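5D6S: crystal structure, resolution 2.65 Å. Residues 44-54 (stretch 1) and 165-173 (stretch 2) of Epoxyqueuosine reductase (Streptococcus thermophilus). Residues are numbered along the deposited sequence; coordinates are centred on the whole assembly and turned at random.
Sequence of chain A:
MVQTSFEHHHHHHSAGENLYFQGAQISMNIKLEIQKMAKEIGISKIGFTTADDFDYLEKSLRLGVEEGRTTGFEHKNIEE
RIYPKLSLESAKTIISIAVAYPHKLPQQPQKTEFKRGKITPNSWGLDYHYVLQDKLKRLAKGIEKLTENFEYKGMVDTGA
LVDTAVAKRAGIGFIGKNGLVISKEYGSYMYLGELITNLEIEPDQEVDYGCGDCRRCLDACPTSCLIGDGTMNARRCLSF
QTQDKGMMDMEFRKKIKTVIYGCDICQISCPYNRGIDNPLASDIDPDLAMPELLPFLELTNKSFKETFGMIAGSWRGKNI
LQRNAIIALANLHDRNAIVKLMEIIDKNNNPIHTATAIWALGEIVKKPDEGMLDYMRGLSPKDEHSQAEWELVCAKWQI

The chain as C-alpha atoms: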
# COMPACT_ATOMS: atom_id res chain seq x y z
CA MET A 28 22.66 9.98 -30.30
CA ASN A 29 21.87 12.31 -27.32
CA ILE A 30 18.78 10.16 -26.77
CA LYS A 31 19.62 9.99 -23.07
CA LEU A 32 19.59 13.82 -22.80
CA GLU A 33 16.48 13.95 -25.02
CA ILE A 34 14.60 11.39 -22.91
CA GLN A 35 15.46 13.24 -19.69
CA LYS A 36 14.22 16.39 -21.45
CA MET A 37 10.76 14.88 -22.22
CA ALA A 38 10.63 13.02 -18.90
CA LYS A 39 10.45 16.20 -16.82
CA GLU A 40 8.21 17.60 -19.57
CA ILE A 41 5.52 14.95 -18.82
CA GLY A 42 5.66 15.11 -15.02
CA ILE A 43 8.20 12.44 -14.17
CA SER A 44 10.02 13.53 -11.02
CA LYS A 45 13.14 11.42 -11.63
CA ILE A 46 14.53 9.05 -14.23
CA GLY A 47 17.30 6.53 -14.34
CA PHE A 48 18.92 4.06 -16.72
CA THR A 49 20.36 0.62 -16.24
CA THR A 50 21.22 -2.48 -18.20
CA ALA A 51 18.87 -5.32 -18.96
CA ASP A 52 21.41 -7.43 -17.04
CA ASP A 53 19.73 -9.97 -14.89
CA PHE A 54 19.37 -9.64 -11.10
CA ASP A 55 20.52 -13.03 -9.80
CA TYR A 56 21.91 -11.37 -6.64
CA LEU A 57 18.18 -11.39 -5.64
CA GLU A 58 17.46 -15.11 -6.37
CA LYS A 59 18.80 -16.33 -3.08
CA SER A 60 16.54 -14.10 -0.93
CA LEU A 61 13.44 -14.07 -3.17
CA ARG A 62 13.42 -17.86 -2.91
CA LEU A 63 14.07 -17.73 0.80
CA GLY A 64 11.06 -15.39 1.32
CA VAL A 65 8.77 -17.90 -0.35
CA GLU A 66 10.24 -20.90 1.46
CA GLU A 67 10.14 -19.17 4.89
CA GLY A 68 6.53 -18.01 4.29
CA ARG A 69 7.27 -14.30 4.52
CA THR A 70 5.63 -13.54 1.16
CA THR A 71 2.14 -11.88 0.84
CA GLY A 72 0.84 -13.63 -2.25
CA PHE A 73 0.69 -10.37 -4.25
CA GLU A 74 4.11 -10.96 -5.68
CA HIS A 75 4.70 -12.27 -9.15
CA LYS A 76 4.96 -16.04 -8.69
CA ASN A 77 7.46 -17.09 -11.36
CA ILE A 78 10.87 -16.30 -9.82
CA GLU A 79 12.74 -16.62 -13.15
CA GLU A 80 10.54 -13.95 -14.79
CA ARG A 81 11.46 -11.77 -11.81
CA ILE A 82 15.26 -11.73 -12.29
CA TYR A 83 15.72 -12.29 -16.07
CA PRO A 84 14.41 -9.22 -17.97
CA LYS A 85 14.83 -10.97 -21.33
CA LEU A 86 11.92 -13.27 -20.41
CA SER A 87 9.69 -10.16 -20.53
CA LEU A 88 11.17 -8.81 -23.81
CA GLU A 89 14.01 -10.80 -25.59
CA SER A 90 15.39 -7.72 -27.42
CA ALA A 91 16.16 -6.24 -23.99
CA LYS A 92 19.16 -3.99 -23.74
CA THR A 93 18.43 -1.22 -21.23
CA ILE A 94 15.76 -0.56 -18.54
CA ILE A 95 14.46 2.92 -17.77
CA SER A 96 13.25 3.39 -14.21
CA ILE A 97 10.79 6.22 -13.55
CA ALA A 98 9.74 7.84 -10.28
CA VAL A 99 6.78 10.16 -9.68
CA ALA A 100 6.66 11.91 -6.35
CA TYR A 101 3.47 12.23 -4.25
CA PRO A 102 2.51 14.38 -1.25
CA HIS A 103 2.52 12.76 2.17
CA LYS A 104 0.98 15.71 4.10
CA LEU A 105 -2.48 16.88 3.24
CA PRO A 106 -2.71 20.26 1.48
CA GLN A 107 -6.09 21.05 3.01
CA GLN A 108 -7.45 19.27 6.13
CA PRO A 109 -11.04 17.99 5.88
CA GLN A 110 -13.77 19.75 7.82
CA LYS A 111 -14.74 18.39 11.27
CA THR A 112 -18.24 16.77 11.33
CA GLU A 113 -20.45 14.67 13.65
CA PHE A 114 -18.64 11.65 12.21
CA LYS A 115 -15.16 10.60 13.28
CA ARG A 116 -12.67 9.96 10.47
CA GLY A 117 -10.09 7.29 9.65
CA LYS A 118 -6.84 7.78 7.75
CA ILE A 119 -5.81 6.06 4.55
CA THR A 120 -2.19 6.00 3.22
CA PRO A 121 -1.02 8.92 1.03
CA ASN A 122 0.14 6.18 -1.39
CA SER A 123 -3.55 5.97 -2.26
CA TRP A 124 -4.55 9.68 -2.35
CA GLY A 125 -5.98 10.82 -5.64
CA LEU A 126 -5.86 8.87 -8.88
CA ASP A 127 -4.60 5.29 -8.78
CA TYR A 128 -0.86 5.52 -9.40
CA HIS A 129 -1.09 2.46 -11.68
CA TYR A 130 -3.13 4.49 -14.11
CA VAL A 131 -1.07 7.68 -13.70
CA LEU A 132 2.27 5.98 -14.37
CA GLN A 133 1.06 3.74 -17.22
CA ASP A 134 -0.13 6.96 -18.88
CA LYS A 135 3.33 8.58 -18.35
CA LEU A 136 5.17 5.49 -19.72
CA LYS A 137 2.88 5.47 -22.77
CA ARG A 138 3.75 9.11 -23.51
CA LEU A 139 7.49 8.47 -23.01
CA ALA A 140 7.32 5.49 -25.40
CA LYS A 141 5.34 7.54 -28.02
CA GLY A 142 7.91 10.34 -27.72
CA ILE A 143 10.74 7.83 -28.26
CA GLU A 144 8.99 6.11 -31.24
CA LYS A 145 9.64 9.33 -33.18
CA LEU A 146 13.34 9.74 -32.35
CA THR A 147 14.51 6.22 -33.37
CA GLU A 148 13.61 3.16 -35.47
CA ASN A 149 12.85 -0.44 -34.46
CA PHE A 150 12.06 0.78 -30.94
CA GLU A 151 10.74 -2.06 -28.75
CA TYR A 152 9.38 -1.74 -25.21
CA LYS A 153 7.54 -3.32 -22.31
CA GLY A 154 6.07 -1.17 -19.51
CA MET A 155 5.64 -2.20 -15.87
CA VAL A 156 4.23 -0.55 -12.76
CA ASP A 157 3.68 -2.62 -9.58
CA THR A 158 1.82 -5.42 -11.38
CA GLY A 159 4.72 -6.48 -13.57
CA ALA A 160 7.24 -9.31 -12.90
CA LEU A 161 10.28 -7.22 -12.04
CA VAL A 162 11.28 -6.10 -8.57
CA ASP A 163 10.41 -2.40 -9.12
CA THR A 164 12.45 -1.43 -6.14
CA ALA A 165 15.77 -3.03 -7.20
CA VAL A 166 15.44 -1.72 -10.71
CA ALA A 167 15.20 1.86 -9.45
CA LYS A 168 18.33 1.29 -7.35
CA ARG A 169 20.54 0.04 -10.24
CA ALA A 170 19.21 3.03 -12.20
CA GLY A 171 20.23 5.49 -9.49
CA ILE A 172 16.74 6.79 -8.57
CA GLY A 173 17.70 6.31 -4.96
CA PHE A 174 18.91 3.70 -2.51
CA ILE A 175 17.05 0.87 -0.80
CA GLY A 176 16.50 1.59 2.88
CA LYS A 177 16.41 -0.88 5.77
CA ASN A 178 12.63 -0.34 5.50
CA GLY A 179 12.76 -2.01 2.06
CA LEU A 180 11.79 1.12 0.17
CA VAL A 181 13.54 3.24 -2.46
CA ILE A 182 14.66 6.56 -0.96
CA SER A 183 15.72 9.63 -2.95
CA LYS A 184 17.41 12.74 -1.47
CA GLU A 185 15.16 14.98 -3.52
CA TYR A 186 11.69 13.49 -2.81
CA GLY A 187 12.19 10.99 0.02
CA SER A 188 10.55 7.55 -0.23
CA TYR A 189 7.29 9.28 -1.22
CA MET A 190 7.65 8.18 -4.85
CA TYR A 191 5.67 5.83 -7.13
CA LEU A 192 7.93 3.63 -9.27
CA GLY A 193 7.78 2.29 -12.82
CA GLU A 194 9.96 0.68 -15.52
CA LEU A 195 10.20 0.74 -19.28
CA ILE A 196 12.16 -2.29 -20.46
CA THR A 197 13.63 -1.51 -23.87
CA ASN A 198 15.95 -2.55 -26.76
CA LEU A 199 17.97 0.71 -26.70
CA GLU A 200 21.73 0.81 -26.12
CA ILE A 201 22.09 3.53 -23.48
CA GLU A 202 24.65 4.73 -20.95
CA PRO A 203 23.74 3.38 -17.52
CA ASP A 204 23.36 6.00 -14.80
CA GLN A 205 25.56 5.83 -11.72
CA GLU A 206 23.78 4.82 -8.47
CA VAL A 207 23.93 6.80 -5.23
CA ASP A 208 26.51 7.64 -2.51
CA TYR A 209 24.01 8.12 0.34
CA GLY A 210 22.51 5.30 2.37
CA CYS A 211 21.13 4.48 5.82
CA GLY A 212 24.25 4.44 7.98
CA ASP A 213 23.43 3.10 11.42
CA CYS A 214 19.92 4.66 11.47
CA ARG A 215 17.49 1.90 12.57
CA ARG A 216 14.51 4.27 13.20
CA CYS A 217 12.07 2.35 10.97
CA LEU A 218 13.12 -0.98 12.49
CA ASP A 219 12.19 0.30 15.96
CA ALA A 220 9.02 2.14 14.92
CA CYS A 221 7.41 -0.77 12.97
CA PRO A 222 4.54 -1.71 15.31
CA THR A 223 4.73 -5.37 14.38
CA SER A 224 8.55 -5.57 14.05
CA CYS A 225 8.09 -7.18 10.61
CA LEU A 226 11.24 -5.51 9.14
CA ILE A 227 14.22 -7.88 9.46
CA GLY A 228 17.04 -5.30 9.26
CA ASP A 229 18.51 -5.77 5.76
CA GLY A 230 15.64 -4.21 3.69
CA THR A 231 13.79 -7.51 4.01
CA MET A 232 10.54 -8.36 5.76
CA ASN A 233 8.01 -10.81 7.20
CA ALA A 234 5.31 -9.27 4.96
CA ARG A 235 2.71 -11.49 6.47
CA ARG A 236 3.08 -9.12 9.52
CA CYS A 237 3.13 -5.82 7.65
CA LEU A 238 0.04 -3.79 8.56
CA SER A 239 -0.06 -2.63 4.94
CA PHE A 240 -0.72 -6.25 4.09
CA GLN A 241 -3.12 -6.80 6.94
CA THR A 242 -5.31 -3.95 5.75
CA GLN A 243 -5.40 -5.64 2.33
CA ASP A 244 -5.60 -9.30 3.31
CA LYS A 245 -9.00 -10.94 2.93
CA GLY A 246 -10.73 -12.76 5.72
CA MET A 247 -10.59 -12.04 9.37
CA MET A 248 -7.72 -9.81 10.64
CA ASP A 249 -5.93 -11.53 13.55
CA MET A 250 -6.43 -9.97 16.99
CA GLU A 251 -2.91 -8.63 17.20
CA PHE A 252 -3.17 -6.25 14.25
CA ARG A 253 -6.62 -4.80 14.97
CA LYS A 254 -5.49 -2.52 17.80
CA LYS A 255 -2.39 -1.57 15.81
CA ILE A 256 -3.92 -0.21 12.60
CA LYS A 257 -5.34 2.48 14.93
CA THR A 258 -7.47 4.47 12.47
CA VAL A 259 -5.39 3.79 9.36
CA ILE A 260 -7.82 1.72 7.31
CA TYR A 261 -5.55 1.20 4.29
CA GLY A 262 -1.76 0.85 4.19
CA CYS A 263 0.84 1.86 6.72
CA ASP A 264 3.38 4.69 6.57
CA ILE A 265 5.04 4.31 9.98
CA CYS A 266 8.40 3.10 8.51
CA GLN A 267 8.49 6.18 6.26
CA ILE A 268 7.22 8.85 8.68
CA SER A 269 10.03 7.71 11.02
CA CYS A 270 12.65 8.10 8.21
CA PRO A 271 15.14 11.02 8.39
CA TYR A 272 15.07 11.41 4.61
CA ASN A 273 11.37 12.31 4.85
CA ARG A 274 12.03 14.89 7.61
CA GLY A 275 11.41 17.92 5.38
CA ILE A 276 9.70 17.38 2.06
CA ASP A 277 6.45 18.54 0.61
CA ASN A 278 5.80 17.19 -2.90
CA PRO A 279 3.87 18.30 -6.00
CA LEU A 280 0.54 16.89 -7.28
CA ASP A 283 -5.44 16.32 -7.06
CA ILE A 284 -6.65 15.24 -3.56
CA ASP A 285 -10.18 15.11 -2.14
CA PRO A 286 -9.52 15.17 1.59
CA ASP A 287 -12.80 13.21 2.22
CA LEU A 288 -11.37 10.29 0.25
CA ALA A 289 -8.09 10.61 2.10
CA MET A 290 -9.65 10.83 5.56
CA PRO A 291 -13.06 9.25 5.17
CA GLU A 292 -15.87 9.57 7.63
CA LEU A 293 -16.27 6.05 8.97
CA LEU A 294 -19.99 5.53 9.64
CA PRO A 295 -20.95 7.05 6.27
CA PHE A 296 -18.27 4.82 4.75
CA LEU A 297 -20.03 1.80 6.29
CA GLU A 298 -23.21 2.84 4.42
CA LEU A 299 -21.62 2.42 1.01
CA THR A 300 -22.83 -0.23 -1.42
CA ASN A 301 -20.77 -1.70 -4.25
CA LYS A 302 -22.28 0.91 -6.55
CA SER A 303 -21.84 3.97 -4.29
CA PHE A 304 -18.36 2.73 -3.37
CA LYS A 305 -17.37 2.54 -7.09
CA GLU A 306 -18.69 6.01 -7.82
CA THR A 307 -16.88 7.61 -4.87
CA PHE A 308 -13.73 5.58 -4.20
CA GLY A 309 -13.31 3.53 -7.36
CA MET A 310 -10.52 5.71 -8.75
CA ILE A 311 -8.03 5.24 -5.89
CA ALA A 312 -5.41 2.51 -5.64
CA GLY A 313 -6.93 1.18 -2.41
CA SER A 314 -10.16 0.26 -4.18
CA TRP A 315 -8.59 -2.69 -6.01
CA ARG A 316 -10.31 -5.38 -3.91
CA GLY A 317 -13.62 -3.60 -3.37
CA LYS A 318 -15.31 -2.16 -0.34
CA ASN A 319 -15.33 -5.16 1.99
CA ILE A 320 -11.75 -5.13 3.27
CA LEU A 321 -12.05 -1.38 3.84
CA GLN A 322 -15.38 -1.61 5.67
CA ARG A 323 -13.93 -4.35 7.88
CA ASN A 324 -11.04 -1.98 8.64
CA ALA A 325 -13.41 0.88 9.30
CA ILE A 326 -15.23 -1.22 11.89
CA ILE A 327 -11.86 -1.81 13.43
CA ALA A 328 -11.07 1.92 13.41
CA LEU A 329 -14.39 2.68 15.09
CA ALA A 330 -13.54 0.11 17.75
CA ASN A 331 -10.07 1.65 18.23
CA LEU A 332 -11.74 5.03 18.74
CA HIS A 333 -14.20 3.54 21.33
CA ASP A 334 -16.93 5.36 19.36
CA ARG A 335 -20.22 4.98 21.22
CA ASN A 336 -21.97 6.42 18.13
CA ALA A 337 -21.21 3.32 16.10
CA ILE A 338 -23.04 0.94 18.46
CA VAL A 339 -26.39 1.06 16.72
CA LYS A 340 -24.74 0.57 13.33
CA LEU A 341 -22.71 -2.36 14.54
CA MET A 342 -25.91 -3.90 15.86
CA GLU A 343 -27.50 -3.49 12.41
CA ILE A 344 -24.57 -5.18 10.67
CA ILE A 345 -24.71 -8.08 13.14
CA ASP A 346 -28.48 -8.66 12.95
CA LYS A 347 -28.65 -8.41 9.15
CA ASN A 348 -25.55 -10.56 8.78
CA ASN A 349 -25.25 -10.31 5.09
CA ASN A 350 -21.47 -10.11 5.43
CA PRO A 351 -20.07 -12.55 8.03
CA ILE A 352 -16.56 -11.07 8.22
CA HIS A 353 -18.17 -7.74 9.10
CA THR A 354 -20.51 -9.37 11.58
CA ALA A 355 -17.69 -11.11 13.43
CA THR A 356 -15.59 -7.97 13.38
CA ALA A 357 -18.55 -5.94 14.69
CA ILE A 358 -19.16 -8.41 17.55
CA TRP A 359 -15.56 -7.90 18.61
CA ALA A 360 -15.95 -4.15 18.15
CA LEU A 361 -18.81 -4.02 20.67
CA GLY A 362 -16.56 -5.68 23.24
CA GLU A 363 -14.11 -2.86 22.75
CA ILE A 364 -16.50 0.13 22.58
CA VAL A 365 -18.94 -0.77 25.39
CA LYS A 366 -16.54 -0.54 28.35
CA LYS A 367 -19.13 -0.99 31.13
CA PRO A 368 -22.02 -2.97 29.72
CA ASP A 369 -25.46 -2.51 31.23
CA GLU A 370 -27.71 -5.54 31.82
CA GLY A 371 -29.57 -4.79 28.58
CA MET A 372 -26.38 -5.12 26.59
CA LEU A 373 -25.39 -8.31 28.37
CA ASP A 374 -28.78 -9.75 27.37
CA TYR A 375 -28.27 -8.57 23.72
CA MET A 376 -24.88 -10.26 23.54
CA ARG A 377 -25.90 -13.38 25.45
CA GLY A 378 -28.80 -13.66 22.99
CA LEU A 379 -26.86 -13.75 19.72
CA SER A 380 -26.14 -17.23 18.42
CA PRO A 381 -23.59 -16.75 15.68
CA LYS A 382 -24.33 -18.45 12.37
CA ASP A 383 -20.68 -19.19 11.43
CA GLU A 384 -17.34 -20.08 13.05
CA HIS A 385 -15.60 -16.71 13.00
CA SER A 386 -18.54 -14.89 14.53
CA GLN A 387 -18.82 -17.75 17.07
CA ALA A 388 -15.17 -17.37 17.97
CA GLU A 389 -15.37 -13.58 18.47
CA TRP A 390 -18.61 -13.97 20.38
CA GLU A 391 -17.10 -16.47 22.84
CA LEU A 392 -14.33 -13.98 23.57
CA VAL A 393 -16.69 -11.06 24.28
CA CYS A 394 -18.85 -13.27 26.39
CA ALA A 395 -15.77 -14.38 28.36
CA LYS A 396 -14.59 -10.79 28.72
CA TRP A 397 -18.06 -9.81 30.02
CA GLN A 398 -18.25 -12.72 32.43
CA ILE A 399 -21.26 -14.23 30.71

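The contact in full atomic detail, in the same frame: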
# COMPACT_ATOMS: atom_id res chain seq x y z
N SER A 44 9.19 12.83 -12.00
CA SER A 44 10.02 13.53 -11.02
C SER A 44 11.48 13.09 -11.00
O SER A 44 12.34 13.76 -10.41
CB SER A 44 9.42 13.36 -9.61
OG SER A 44 8.16 13.99 -9.53
N LYS A 45 11.77 11.94 -11.58
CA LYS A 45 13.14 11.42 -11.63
C LYS A 45 13.18 10.30 -12.64
O LYS A 45 12.17 9.64 -12.86
CB LYS A 45 13.60 10.88 -10.28
CG LYS A 45 14.76 11.61 -9.66
CD LYS A 45 15.00 11.10 -8.24
CE LYS A 45 16.34 11.55 -7.69
NZ LYS A 45 17.40 10.60 -8.10
N ILE A 46 14.35 10.09 -13.22
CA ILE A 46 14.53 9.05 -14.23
C ILE A 46 15.93 8.52 -14.15
O ILE A 46 16.86 9.20 -13.72
CB ILE A 46 14.18 9.57 -15.63
CG1 ILE A 46 14.20 8.45 -16.65
CG2 ILE A 46 15.11 10.72 -16.03
CD1 ILE A 46 13.36 8.76 -17.87
N GLY A 47 16.07 7.27 -14.54
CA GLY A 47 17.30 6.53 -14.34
C GLY A 47 17.43 5.53 -15.47
O GLY A 47 16.46 5.27 -16.18
N PHE A 48 18.64 5.00 -15.65
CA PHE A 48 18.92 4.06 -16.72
C PHE A 48 19.79 2.95 -16.17
O PHE A 48 20.62 3.16 -15.30
CB PHE A 48 19.63 4.74 -17.88
CG PHE A 48 18.85 5.89 -18.47
CD1 PHE A 48 18.93 7.15 -17.90
CD2 PHE A 48 18.02 5.69 -19.57
CE1 PHE A 48 18.20 8.21 -18.41
CE2 PHE A 48 17.29 6.76 -20.10
CZ PHE A 48 17.38 8.03 -19.52
N THR A 49 19.56 1.75 -16.67
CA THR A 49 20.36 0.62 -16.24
C THR A 49 20.27 -0.45 -17.31
O THR A 49 19.46 -0.38 -18.22
CB THR A 49 19.91 0.06 -14.88
OG1 THR A 49 20.50 -1.23 -14.67
CG2 THR A 49 18.41 -0.07 -14.84
N THR A 50 21.15 -1.44 -17.19
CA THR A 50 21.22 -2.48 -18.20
C THR A 50 20.04 -3.42 -18.00
O THR A 50 19.42 -3.46 -16.93
CB THR A 50 22.53 -3.29 -18.10
OG1 THR A 50 22.57 -4.00 -16.86
CG2 THR A 50 23.74 -2.36 -18.20
N ALA A 51 19.75 -4.18 -19.05
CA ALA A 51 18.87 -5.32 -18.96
C ALA A 51 19.61 -6.54 -18.39
O ALA A 51 19.23 -7.68 -18.65
CB ALA A 51 18.31 -5.64 -20.33
N ASP A 52 20.70 -6.32 -17.65
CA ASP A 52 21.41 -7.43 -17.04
C ASP A 52 20.53 -8.02 -15.97
O ASP A 52 19.81 -7.29 -15.28
CB ASP A 52 22.74 -7.00 -16.40
CG ASP A 52 23.83 -6.75 -17.41
OD1 ASP A 52 23.64 -7.04 -18.61
OD2 ASP A 52 24.91 -6.28 -17.00
N ASP A 53 20.58 -9.33 -15.85
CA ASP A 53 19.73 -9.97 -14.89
C ASP A 53 20.05 -9.56 -13.43
O ASP A 53 20.94 -8.75 -13.18
CB ASP A 53 19.68 -11.49 -15.13
CG ASP A 53 21.03 -12.13 -15.22
OD1 ASP A 53 21.79 -12.02 -14.22
OD2 ASP A 53 21.30 -12.80 -16.24
N PHE A 54 19.28 -10.07 -12.48
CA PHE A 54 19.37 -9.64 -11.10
C PHE A 54 19.61 -10.83 -10.19
O PHE A 54 19.12 -10.84 -9.06
CB PHE A 54 18.07 -8.96 -10.65
CG PHE A 54 17.76 -7.64 -11.31
CD1 PHE A 54 17.22 -7.59 -12.58
CD2 PHE A 54 17.95 -6.45 -10.61
CE1 PHE A 54 16.93 -6.38 -13.18
CE2 PHE A 54 17.67 -5.23 -11.20
CZ PHE A 54 17.15 -5.20 -12.49
N ALA A 165 14.37 -2.71 -6.91
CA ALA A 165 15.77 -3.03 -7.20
C ALA A 165 16.19 -2.49 -8.56
O ALA A 165 17.36 -2.18 -8.81
CB ALA A 165 15.99 -4.54 -7.15
N VAL A 166 15.22 -2.37 -9.44
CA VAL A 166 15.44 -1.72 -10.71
C VAL A 166 15.79 -0.25 -10.51
O VAL A 166 16.78 0.23 -11.05
CB VAL A 166 14.20 -1.84 -11.62
CG1 VAL A 166 14.28 -0.86 -12.78
CG2 VAL A 166 14.06 -3.27 -12.12
N ALA A 167 14.97 0.45 -9.73
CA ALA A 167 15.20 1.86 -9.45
C ALA A 167 16.52 2.14 -8.72
O ALA A 167 17.07 3.24 -8.84
CB ALA A 167 14.04 2.42 -8.65
N LYS A 168 17.02 1.16 -7.97
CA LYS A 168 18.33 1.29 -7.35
C LYS A 168 19.47 1.23 -8.39
O LYS A 168 20.26 2.17 -8.49
CB LYS A 168 18.57 0.24 -6.28
CG LYS A 168 19.95 0.38 -5.66
CD LYS A 168 20.21 -0.58 -4.52
CE LYS A 168 21.66 -1.01 -4.55
NZ LYS A 168 21.93 -2.10 -3.58
N ARG A 169 19.56 0.13 -9.14
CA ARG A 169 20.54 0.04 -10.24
C ARG A 169 20.48 1.24 -11.20
O ARG A 169 21.46 1.51 -11.87
CB ARG A 169 20.40 -1.23 -11.09
CG ARG A 169 21.07 -2.47 -10.53
CD ARG A 169 21.66 -3.40 -11.59
NE ARG A 169 20.89 -3.49 -12.85
CZ ARG A 169 20.48 -4.63 -13.44
NH1 ARG A 169 19.80 -4.56 -14.59
NH2 ARG A 169 20.74 -5.82 -12.91
N ALA A 170 19.34 1.91 -11.29
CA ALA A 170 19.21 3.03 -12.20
C ALA A 170 19.51 4.36 -11.53
O ALA A 170 19.37 5.43 -12.13
CB ALA A 170 17.82 3.05 -12.82
N GLY A 171 19.91 4.30 -10.27
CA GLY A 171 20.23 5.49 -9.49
C GLY A 171 19.07 6.46 -9.30
O GLY A 171 19.25 7.67 -9.39
N ILE A 172 17.88 5.94 -9.00
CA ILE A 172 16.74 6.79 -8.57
C ILE A 172 16.94 7.11 -7.09
O ILE A 172 16.63 8.22 -6.63
CB ILE A 172 15.36 6.12 -8.80
CG1 ILE A 172 14.80 6.53 -10.16
CG2 ILE A 172 14.33 6.56 -7.76
CD1 ILE A 172 15.58 5.99 -11.33
N GLY A 173 17.45 6.13 -6.36
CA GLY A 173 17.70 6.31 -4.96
C GLY A 173 18.26 5.00 -4.47
O GLY A 173 18.59 4.13 -5.27

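The contact is organised around the guanidinium of Arg-169, at the end of the helix, which spends its donors on a strand and the loop that follows it. Arg-169 NE donates to Thr-49 OG1 at 2.9 Å with an N-H...acceptor angle of 161°, the straightest of its bonds. Asp-52 O receives two hydrogen bonds, from Arg-169 NH1 at 2.8 Å (146°) and from Arg-169 NH2 at 2.9 Å (140°), so one carbonyl is held in a fork. Arg-169 NH2 also reaches Asp-53 O at 2.9 Å (133°). The bond from Arg-169 NH1 to Thr-50 O is short, 2.6 Å, but weak, because its angle is only 121°. Both aspartates thus engage the arginine through backbone carbonyls rather than carboxylates.

Thr-49 OG1, Asp-52 O and Asp-53 O lie near the guanidinium plane, which leaves its faces free for other contacts. Phe-54 occupies one of them: the two planes are 10° apart and the group centres 3.8 Å apart. Arg-169 CZ stands 3.8 Å from the Phe-54 ring centroid and 26° off the normal, a cation-pi arrangement. Thr-50 OG1 lies over the opposite face, itself accepting a hydrogen bond from Asp-52 N at 3.1 Å.

At the other end of the contact, Lys-45 NZ donates to Ile-172 O at 2.9 Å.

Between these polar ends the backbones come close, with Gly-47 CA and Ala-170 CA 4.5 Å apart. Two CA-H...O contacts bridge them, Gly-47 CA to Ala-170 O at 3.2 Å and Ala-170 CA to Phe-48 O at 3.4 Å. An ideal CB on Gly-47 would fall 2.3 Å from Ala-170 O and 2.4 Å from Ile-172 CD1, so this approach depends on glycine. Apolar packing completes the contact: Phe-54 CZ meets Val-166 CG2 at 3.7 Å, and Thr-49 CG2 lies 3.8 Å from Ala-170 CB.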